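Local coordinates for protein trigger factor (Thermotoga maritima, PDB 2NSA) that probably acts as a chaperone that keeps newly made proteins open and, through its middle domain, as a peptidyl-prolyl cis-trans isomerase, this piece being the C-terminal chaperone domain, at residues N59-R63 / E64-E68. Numbering follows the deposited sequence.
Sequences NRLKR and EGRYE. With SO4 (sulfate ion), chain B.
Glu64 hangs on the last helical turn through its backbone N, which gives a hydrogen bond to Arg60 O (3.0 Å), while its side chain runs alongside that of Arg60. The carboxylate stays apart from the Arg60 guanidinium, Glu64 OE2 lying 5.3 Å from Arg60 NE, and turns instead to Arg66. Gly65 leaves helical geometry with a positive phi of 74°, and its N makes a weak bond to Lys62 O. The next N-H, that of Arg66, reaches back to Leu61 O at 2.9 Å with a nearly straight N-H...O angle of 172°. This bond and the positive phi identify a Schellman motif, which ends helix 47-64 in the C-terminal chaperone domain. Arg66 NE and NH2 both hold Glu64 OE1, each at 3.0 Å, with the carboxylate oxygen close to the guanidinium plane; Leu61 CD2 covers one face of that group, 3.3 Å from Arg66 NH2. With chi1 at -178°, Tyr67 swings its ring out opposite its own N, alongside the extended Lys62 chain. Lys62 CE sits over one ring face, 3.5 Å from Tyr67 CD2, and Leu61 CB comes to the ring edge. Leu61 and Tyr67 also touch Phe80 of helix 77-105. An alanine at Tyr67 would probably cost Lys62 CE the ring face beneath it and Phe80 its tyrosine contact. Tyr67 N, weakly bonded to Leu61 O, also donates a hydrogen bond to sulfate O1, and Glu68 N donates one to sulfate O2 (2.8 Å), placing the anion, probably from the crystallisation liquor, at the amino end of helix 67-72.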
loop_
_atom_site.group_PDB
_atom_site.type_symbol
_atom_site.label_atom_id
_atom_site.label_comp_id
_atom_site.label_asym_id
_atom_site.label_seq_id
_atom_site.Cartn_x
_atom_site.Cartn_y
_atom_site.Cartn_z
ATOM N N ASN A 59 0.106 20.087 3.808
ATOM C CA ASN A 59 -0.233 20.656 5.106
ATOM C C ASN A 59 0.145 19.685 6.211
ATOM O O ASN A 59 0.558 20.099 7.296
ATOM C CB ASN A 59 -1.722 20.992 5.195
ATOM C CG ASN A 59 -2.066 22.274 4.476
ATOM O OD1 ASN A 59 -1.308 23.242 4.524
ATOM N ND2 ASN A 59 -3.216 22.298 3.817
ATOM N N ARG A 60 0.011 18.391 5.932
ATOM C CA ARG A 60 0.360 17.371 6.915
ATOM C C ARG A 60 1.871 17.369 7.118
ATOM O O ARG A 60 2.348 17.284 8.248
ATOM C CB ARG A 60 -0.118 15.989 6.446
ATOM C CG ARG A 60 0.479 14.823 7.229
ATOM C CD ARG A 60 -0.196 13.494 6.900
ATOM N NE ARG A 60 -0.561 13.387 5.488
ATOM C CZ ARG A 60 -1.798 13.553 5.025
ATOM N NH1 ARG A 60 -2.789 13.829 5.861
ATOM N NH2 ARG A 60 -2.043 13.447 3.726
ATOM N N LEU A 61 2.619 17.471 6.022
ATOM C CA LEU A 61 4.076 17.494 6.093
ATOM C C LEU A 61 4.542 18.707 6.887
ATOM O O LEU A 61 5.540 18.641 7.611
ATOM C CB LEU A 61 4.678 17.540 4.687
ATOM C CG LEU A 61 4.500 16.280 3.835
ATOM C CD1 LEU A 61 5.029 16.529 2.439
ATOM C CD2 LEU A 61 5.237 15.115 4.485
ATOM N N LYS A 62 3.816 19.812 6.743
ATOM C CA LYS A 62 4.146 21.043 7.454
ATOM C C LYS A 62 3.860 20.909 8.944
ATOM O O LYS A 62 4.523 21.541 9.769
ATOM C CB LYS A 62 3.362 22.223 6.875
ATOM C CG LYS A 62 3.858 22.675 5.515
ATOM C CD LYS A 62 3.063 23.860 4.993
ATOM C CE LYS A 62 3.660 24.385 3.698
ATOM N NZ LYS A 62 2.791 25.406 3.067
ATOM N N ARG A 63 2.871 20.091 9.287
ATOM C CA ARG A 63 2.532 19.876 10.688
ATOM C C ARG A 63 3.560 18.945 11.318
ATOM O O ARG A 63 3.834 19.026 12.516
ATOM C CB ARG A 63 1.133 19.263 10.828
ATOM C CG ARG A 63 -0.021 20.213 10.524
ATOM C CD ARG A 63 -1.338 19.639 11.034
ATOM N NE ARG A 63 -1.704 18.391 10.366
ATOM C CZ ARG A 63 -2.291 18.323 9.175
ATOM N NH1 ARG A 63 -2.588 19.433 8.512
ATOM N NH2 ARG A 63 -2.579 17.143 8.647
ATOM N N GLU A 64 4.129 18.060 10.504
ATOM C CA GLU A 64 5.128 17.109 10.981
ATOM C C GLU A 64 6.515 17.747 11.004
ATOM O O GLU A 64 7.453 17.194 11.578
ATOM C CB GLU A 64 5.150 15.868 10.085
ATOM C CG GLU A 64 3.779 15.240 9.864
ATOM C CD GLU A 64 3.835 13.968 9.033
ATOM O OE1 GLU A 64 4.614 13.921 8.058
ATOM O OE2 GLU A 64 3.086 13.020 9.352
ATOM N N GLY A 65 6.637 18.915 10.379
ATOM C CA GLY A 65 7.913 19.606 10.341
ATOM C C GLY A 65 8.893 18.953 9.385
ATOM O O GLY A 65 10.103 18.964 9.612
ATOM N N ARG A 66 8.375 18.391 8.300
ATOM C CA ARG A 66 9.224 17.719 7.331
ATOM C C ARG A 66 9.090 18.304 5.934
ATOM O O ARG A 66 9.810 17.904 5.017
ATOM C CB ARG A 66 8.878 16.229 7.296
ATOM C CG ARG A 66 8.805 15.600 8.674
ATOM C CD ARG A 66 8.747 14.089 8.604
ATOM N NE ARG A 66 7.562 13.598 7.910
ATOM C CZ ARG A 66 7.593 12.939 6.755
ATOM N NH1 ARG A 66 8.751 12.694 6.159
ATOM N NH2 ARG A 66 6.466 12.516 6.202
ATOM N N TYR A 67 8.181 19.257 5.772
ATOM C CA TYR A 67 7.957 19.857 4.465
ATOM C C TYR A 67 9.174 20.521 3.833
ATOM O O TYR A 67 9.603 20.119 2.758
ATOM C CB TYR A 67 6.809 20.874 4.521
ATOM C CG TYR A 67 6.512 21.498 3.172
ATOM C CD1 TYR A 67 6.058 20.720 2.107
ATOM C CD2 TYR A 67 6.734 22.855 2.949
ATOM C CE1 TYR A 67 5.836 21.281 0.845
ATOM C CE2 TYR A 67 6.516 23.425 1.693
ATOM C CZ TYR A 67 6.070 22.632 0.647
ATOM O OH TYR A 67 5.872 23.191 -0.600
ATOM N N GLU A 68 9.741 21.527 4.492
ATOM C CA GLU A 68 10.873 22.225 3.895
ATOM C C GLU A 68 12.045 21.321 3.525
ATOM O O GLU A 68 12.651 21.490 2.468
ATOM C CB GLU A 68 11.345 23.366 4.799
ATOM C CG GLU A 68 12.209 24.366 4.064
ATOM C CD GLU A 68 12.449 25.626 4.860
ATOM O OE1 GLU A 68 11.500 26.424 5.018
ATOM O OE2 GLU A 68 13.587 25.810 5.331
HETATM S S SO4 B . 8.181 22.474 8.053
HETATM O O1 SO4 B . 7.405 21.245 7.801
HETATM O O2 SO4 B . 9.047 22.753 6.895
HETATM O O3 SO4 B . 9.013 22.302 9.261
HETATM O O4 SO4 B . 7.253 23.602 8.265
#